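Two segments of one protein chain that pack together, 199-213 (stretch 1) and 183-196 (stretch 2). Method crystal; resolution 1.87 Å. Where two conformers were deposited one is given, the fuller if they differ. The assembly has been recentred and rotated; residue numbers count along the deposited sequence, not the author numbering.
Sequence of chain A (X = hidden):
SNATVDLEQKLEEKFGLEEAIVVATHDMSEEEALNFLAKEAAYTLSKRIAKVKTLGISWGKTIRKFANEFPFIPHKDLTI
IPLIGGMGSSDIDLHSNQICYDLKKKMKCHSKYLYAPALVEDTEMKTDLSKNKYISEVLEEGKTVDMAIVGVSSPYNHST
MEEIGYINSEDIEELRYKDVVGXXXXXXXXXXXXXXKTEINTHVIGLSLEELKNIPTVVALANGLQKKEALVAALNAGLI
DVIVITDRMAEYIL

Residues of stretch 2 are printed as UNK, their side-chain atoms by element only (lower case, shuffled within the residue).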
# COMPACT_ATOMS: atom_id res chain seq x y z
N GLU A 199 18.79 7.14 5.02
CA GLU A 199 18.49 8.41 4.35
C GLU A 199 17.17 8.43 3.61
O GLU A 199 16.39 9.36 3.79
CB GLU A 199 19.62 8.75 3.35
CG GLU A 199 19.42 10.05 2.56
CD GLU A 199 18.85 9.88 1.14
OE1 GLU A 199 18.92 8.78 0.55
OE2 GLU A 199 18.34 10.88 0.59
N ILE A 200 16.94 7.45 2.73
CA ILE A 200 15.71 7.40 1.96
C ILE A 200 14.46 7.63 2.84
O ILE A 200 13.61 8.44 2.50
CB ILE A 200 15.57 6.10 1.10
CG1 ILE A 200 16.59 6.13 -0.08
CG2 ILE A 200 14.16 6.00 0.55
CD1 ILE A 200 16.42 5.02 -1.10
N ASN A 201 14.34 6.94 3.96
CA ASN A 201 13.14 7.03 4.81
C ASN A 201 12.91 8.43 5.34
O ASN A 201 11.75 8.81 5.56
CB ASN A 201 13.13 6.04 5.99
CG ASN A 201 12.84 4.60 5.54
OD1 ASN A 201 12.27 4.38 4.44
ND2 ASN A 201 13.35 3.62 6.30
N THR A 202 13.98 9.19 5.57
CA THR A 202 13.82 10.52 6.09
C THR A 202 13.57 11.57 5.00
O THR A 202 13.41 12.77 5.29
CB THR A 202 15.06 10.96 6.90
OG1 THR A 202 16.19 10.94 6.04
CG2 THR A 202 15.28 10.04 8.10
N HIS A 203 13.61 11.17 3.73
CA HIS A 203 13.43 12.09 2.62
C HIS A 203 12.13 11.84 1.82
O HIS A 203 11.90 12.41 0.77
CB HIS A 203 14.69 12.08 1.74
CG HIS A 203 15.87 12.74 2.40
ND1 HIS A 203 16.59 12.15 3.43
CD2 HIS A 203 16.42 13.96 2.23
CE1 HIS A 203 17.54 12.98 3.85
NE2 HIS A 203 17.48 14.06 3.11
N VAL A 204 11.24 11.01 2.35
CA VAL A 204 10.01 10.69 1.67
C VAL A 204 8.89 11.63 2.17
O VAL A 204 8.73 11.82 3.38
CB VAL A 204 9.64 9.21 1.93
CG1 VAL A 204 8.21 8.91 1.45
CG2 VAL A 204 10.59 8.29 1.19
N ILE A 205 8.10 12.18 1.24
CA ILE A 205 6.94 12.97 1.60
C ILE A 205 5.74 12.04 1.50
O ILE A 205 5.26 11.76 0.43
CB ILE A 205 6.79 14.21 0.69
CG1 ILE A 205 8.08 15.08 0.82
CG2 ILE A 205 5.54 15.00 1.12
CD1 ILE A 205 8.08 16.35 0.05
N GLY A 206 5.25 11.60 2.65
CA GLY A 206 4.08 10.76 2.73
C GLY A 206 4.01 10.20 4.15
O GLY A 206 4.90 10.44 4.99
N LEU A 207 2.97 9.42 4.39
CA LEU A 207 2.71 8.81 5.68
C LEU A 207 3.78 7.84 6.07
O LEU A 207 4.19 7.01 5.25
CB LEU A 207 1.39 8.05 5.52
CG LEU A 207 0.52 7.67 6.68
CD1 LEU A 207 -0.46 8.80 6.91
CD2 LEU A 207 -0.28 6.42 6.35
N SER A 208 4.24 7.89 7.33
CA SER A 208 5.22 6.99 7.90
C SER A 208 4.60 5.68 8.37
O SER A 208 3.36 5.55 8.48
CB SER A 208 5.91 7.68 9.08
OG SER A 208 4.95 7.70 10.15
N LEU A 209 5.42 4.66 8.63
CA LEU A 209 4.87 3.38 9.12
C LEU A 209 4.18 3.51 10.46
O LEU A 209 3.13 2.87 10.70
CB LEU A 209 5.93 2.27 9.20
CG LEU A 209 6.52 1.98 7.83
CD1 LEU A 209 7.57 0.90 7.92
CD2 LEU A 209 5.48 1.60 6.80
N GLU A 210 4.71 4.34 11.35
CA GLU A 210 4.03 4.51 12.62
C GLU A 210 2.69 5.22 12.49
O GLU A 210 1.73 4.88 13.19
CB GLU A 210 4.92 5.19 13.64
CG GLU A 210 6.01 4.25 14.13
CD GLU A 210 5.63 3.34 15.32
OE1 GLU A 210 4.62 2.57 15.30
OE2 GLU A 210 6.40 3.37 16.29
N GLU A 211 2.61 6.16 11.56
CA GLU A 211 1.34 6.77 11.21
C GLU A 211 0.37 5.78 10.63
O GLU A 211 -0.79 5.81 10.93
CB GLU A 211 1.54 7.91 10.29
CG GLU A 211 2.13 9.11 11.02
CD GLU A 211 2.83 10.13 10.15
OE1 GLU A 211 2.86 10.01 8.90
OE2 GLU A 211 3.41 11.06 10.78
N LEU A 212 0.86 4.88 9.76
CA LEU A 212 0.02 3.88 9.17
C LEU A 212 -0.55 2.94 10.24
O LEU A 212 -1.72 2.53 10.17
CB LEU A 212 0.82 3.08 8.14
CG LEU A 212 0.10 1.97 7.36
CD1 LEU A 212 -0.85 2.57 6.34
CD2 LEU A 212 1.10 1.01 6.71
N LYS A 213 0.27 2.60 11.23
CA LYS A 213 -0.16 1.72 12.27
C LYS A 213 -1.31 2.34 13.10
O LYS A 213 -2.10 1.61 13.66
CB LYS A 213 1.04 1.36 13.15
CG LYS A 213 0.84 0.07 13.90
CD LYS A 213 2.08 -0.36 14.66
CE LYS A 213 1.82 -1.68 15.39
NZ LYS A 213 0.70 -1.58 16.38
N UNK A 183 9.07 -2.80 1.74
CA UNK A 183 8.58 -1.41 1.82
C UNK A 183 7.06 -1.33 1.69
O UNK A 183 6.46 -2.16 1.07
o UNK A 183 9.77 -1.83 -1.04
o UNK A 183 8.38 -0.14 -1.34
c UNK A 183 9.10 -0.87 -0.59
c UNK A 183 9.26 -0.48 0.84
N UNK A 184 6.49 -0.36 2.35
CA UNK A 184 5.05 -0.02 2.28
C UNK A 184 5.05 1.51 2.19
O UNK A 184 5.72 2.17 3.01
c UNK A 184 2.88 0.17 3.57
c UNK A 184 3.48 -2.60 4.79
c UNK A 184 4.06 -2.03 3.50
c UNK A 184 4.24 -0.51 3.54
N UNK A 185 4.38 2.06 1.18
CA UNK A 185 4.24 3.52 1.03
C UNK A 185 5.64 4.18 0.99
O UNK A 185 5.82 5.26 1.52
o UNK A 185 2.21 5.55 0.60
n UNK A 185 2.74 6.39 2.66
c UNK A 185 3.36 4.11 2.13
c UNK A 185 2.73 5.42 1.74
N UNK A 186 6.56 3.51 0.27
CA UNK A 186 7.94 3.95 0.13
C UNK A 186 8.68 4.15 1.46
O UNK A 186 9.64 4.94 1.51
c UNK A 186 8.05 5.25 -0.66
o UNK A 186 9.40 5.55 -0.99
N UNK A 187 8.27 3.44 2.50
CA UNK A 187 9.03 3.39 3.75
C UNK A 187 9.58 1.95 3.88
O UNK A 187 8.80 1.00 3.81
c UNK A 187 8.58 6.21 4.84
n UNK A 187 8.91 8.16 7.00
c UNK A 187 8.09 8.39 5.93
n UNK A 187 7.40 9.50 5.86
n UNK A 187 7.92 7.50 4.95
c UNK A 187 7.56 5.07 4.92
c UNK A 187 8.18 3.71 4.95
N UNK A 188 10.89 1.83 4.05
CA UNK A 188 11.68 0.58 4.00
C UNK A 188 11.90 0.09 5.39
O UNK A 188 12.42 0.84 6.22
c UNK A 188 12.64 2.57 1.47
c UNK A 188 12.78 1.24 1.89
c UNK A 188 12.99 0.91 3.31
c UNK A 188 12.43 0.50 -0.39
c UNK A 188 12.29 1.81 -0.78
c UNK A 188 12.38 2.83 0.14
c UNK A 188 12.67 0.22 0.95
N UNK A 189 11.46 -1.13 5.69
CA UNK A 189 11.47 -1.65 7.03
C UNK A 189 12.31 -2.91 7.13
O UNK A 189 12.56 -3.64 6.18
c UNK A 189 7.53 -4.41 5.05
c UNK A 189 10.04 -1.91 7.56
c UNK A 189 8.39 -2.22 5.67
c UNK A 189 9.20 -2.79 6.67
c UNK A 189 7.54 -3.03 4.89
c UNK A 189 8.41 -4.98 6.01
c UNK A 189 9.22 -4.16 6.81
N UNK A 190 12.84 -3.09 8.33
CA UNK A 190 13.56 -4.27 8.74
C UNK A 190 12.61 -5.39 9.14
O UNK A 190 11.40 -5.22 9.11
c UNK A 190 15.66 -3.04 9.39
o UNK A 190 13.80 -3.19 10.90
c UNK A 190 14.50 -3.93 9.90
N UNK A 191 13.16 -6.54 9.55
CA UNK A 191 12.38 -7.70 9.89
C UNK A 191 11.37 -7.45 11.01
O UNK A 191 10.37 -8.13 11.11
c UNK A 191 13.29 -8.86 10.26
N UNK A 192 11.63 -6.49 11.86
CA UNK A 192 10.70 -6.21 12.95
C UNK A 192 9.59 -5.28 12.54
O UNK A 192 8.85 -4.80 13.37
c UNK A 192 12.22 -4.41 13.89
o UNK A 192 12.89 -3.92 14.85
c UNK A 192 11.46 -5.67 14.17
o UNK A 192 12.16 -3.91 12.73
N UNK A 193 9.54 -4.95 11.24
CA UNK A 193 8.54 -4.03 10.72
C UNK A 193 8.78 -2.58 11.04
O UNK A 193 7.87 -1.78 10.86
N UNK A 194 9.96 -2.20 11.52
CA UNK A 194 10.21 -0.80 11.84
C UNK A 194 11.02 -0.18 10.72
O UNK A 194 11.78 -0.87 10.07
c UNK A 194 10.66 -0.91 15.68
n UNK A 194 8.97 -2.44 16.76
c UNK A 194 9.59 -1.07 16.76
c UNK A 194 10.09 -1.25 14.31
c UNK A 194 10.90 -0.63 13.16
N UNK A 195 10.84 1.12 10.51
CA UNK A 195 11.57 1.80 9.43
C UNK A 195 13.04 1.69 9.72
O UNK A 195 13.47 1.98 10.86
o UNK A 195 8.23 5.18 8.48
c UNK A 195 9.44 4.84 8.34
o UNK A 195 10.31 5.56 7.79
c UNK A 195 11.20 3.28 9.33
c UNK A 195 9.79 3.45 8.83
N UNK A 196 13.83 1.30 8.72
CA UNK A 196 15.26 1.33 8.84
C UNK A 196 15.79 2.77 9.02
O UNK A 196 15.20 3.77 8.53
c UNK A 196 15.95 0.66 7.65
O HOH W 1 5.83 7.69 3.15
O HOH W 2 7.53 5.01 11.19

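Position 183 carries two carbons, the second bearing two oxygens, and its side chain makes no contact with stretch 1: Asp183, in a strand that enters from earlier in the chain. At 184 four carbons fork at the first, one arm two carbons long, which defines Ile184. Its CA-to-CB bond points toward stretch 1, and its CG2 lies 3.7 Å from Leu212 CD2.

Position 185 has two carbons, the second carrying two further atoms, one oxygen and one nitrogen. This is an amide, Asn185, and its ND2 donates a hydrogen bond to Leu207 O (3.0 Å). Position 186 has one carbon and one oxygen, hence Ser186, whose OG is 3.7 Å from Val204 CG2. Both residues have positive phi, as expected at the centre of the type I' turn that runs from Ile184 to position 187.

At 187 three carbons lead to a nitrogen and then to a carbon bearing two more nitrogens, the guanidinium of Arg187. Its NH2 donates to Gly206 O (2.8 Å), which lies near the guanidinium plane; Asn201 O sits over one face and Ser208 CB over the opposite one. Water 1 accepts from Arg187 NE (2.8 Å) and donates to both Leu207 O (2.7 Å) and Asn185 O (2.9 Å), so it joins the turn to the loop.

Positions 188 and 189 each show one carbon and a six-carbon ring with no heteroatom, so they are Phe188 and Phe189. Phe188 CE2 packs 3.7 Å from Ile200 CG2, while Asn201 OD1 approaches the ring edge; Phe189 CB meets Leu209 CD1 at 3.8 Å.

Position 190, a carbon carrying one oxygen and one carbon, is Thr190; 191, with a single carbon, is Ala191. Two carbons ending in two oxygens at 192 give Asp192, whose OD1 accepts from Thr190 OG1 (2.6 Å). Position 193 has no side-chain atoms and is Gly193, its phi of 74° favouring glycine. These four form a type I turn, with only Gly193 touching stretch 1, through its backbone O, 4.0 Å from Leu209 CD1.

At 194, four carbons in a row end in a nitrogen; this is Lys194, which is exposed. At 195 three carbons, the third with two oxygens, make Glu195. Its OE2 accepts from Leu209 N (2.9 Å), and water 2 links the same oxygen (2.8 Å from Glu195 OE2) to Glu210 N (2.9 Å from the water). A lone carbon at 196 is Ala196.

The contact buries 829 Å² and rests on side chains that reach backbone groups. Asn201 acts as a clamp: its OD1 accepts from Phe188 N (2.9 Å), and its ND2 donates to Phe188 O and Ala196 O (each 2.9 Å from Asn201 ND2). In return, Glu195 takes up a free amide in the first turn of the helix, and its OE1 forms a salt bridge with Arg187 NH1 (3.1 Å), which ties the side chain that accepts from Leu209 N to the one that donates to Gly206 O. Beside them, Leu209 and Leu212 pack against the strands.

Stretch 2 (183-196) DINSRFFTADGKEA
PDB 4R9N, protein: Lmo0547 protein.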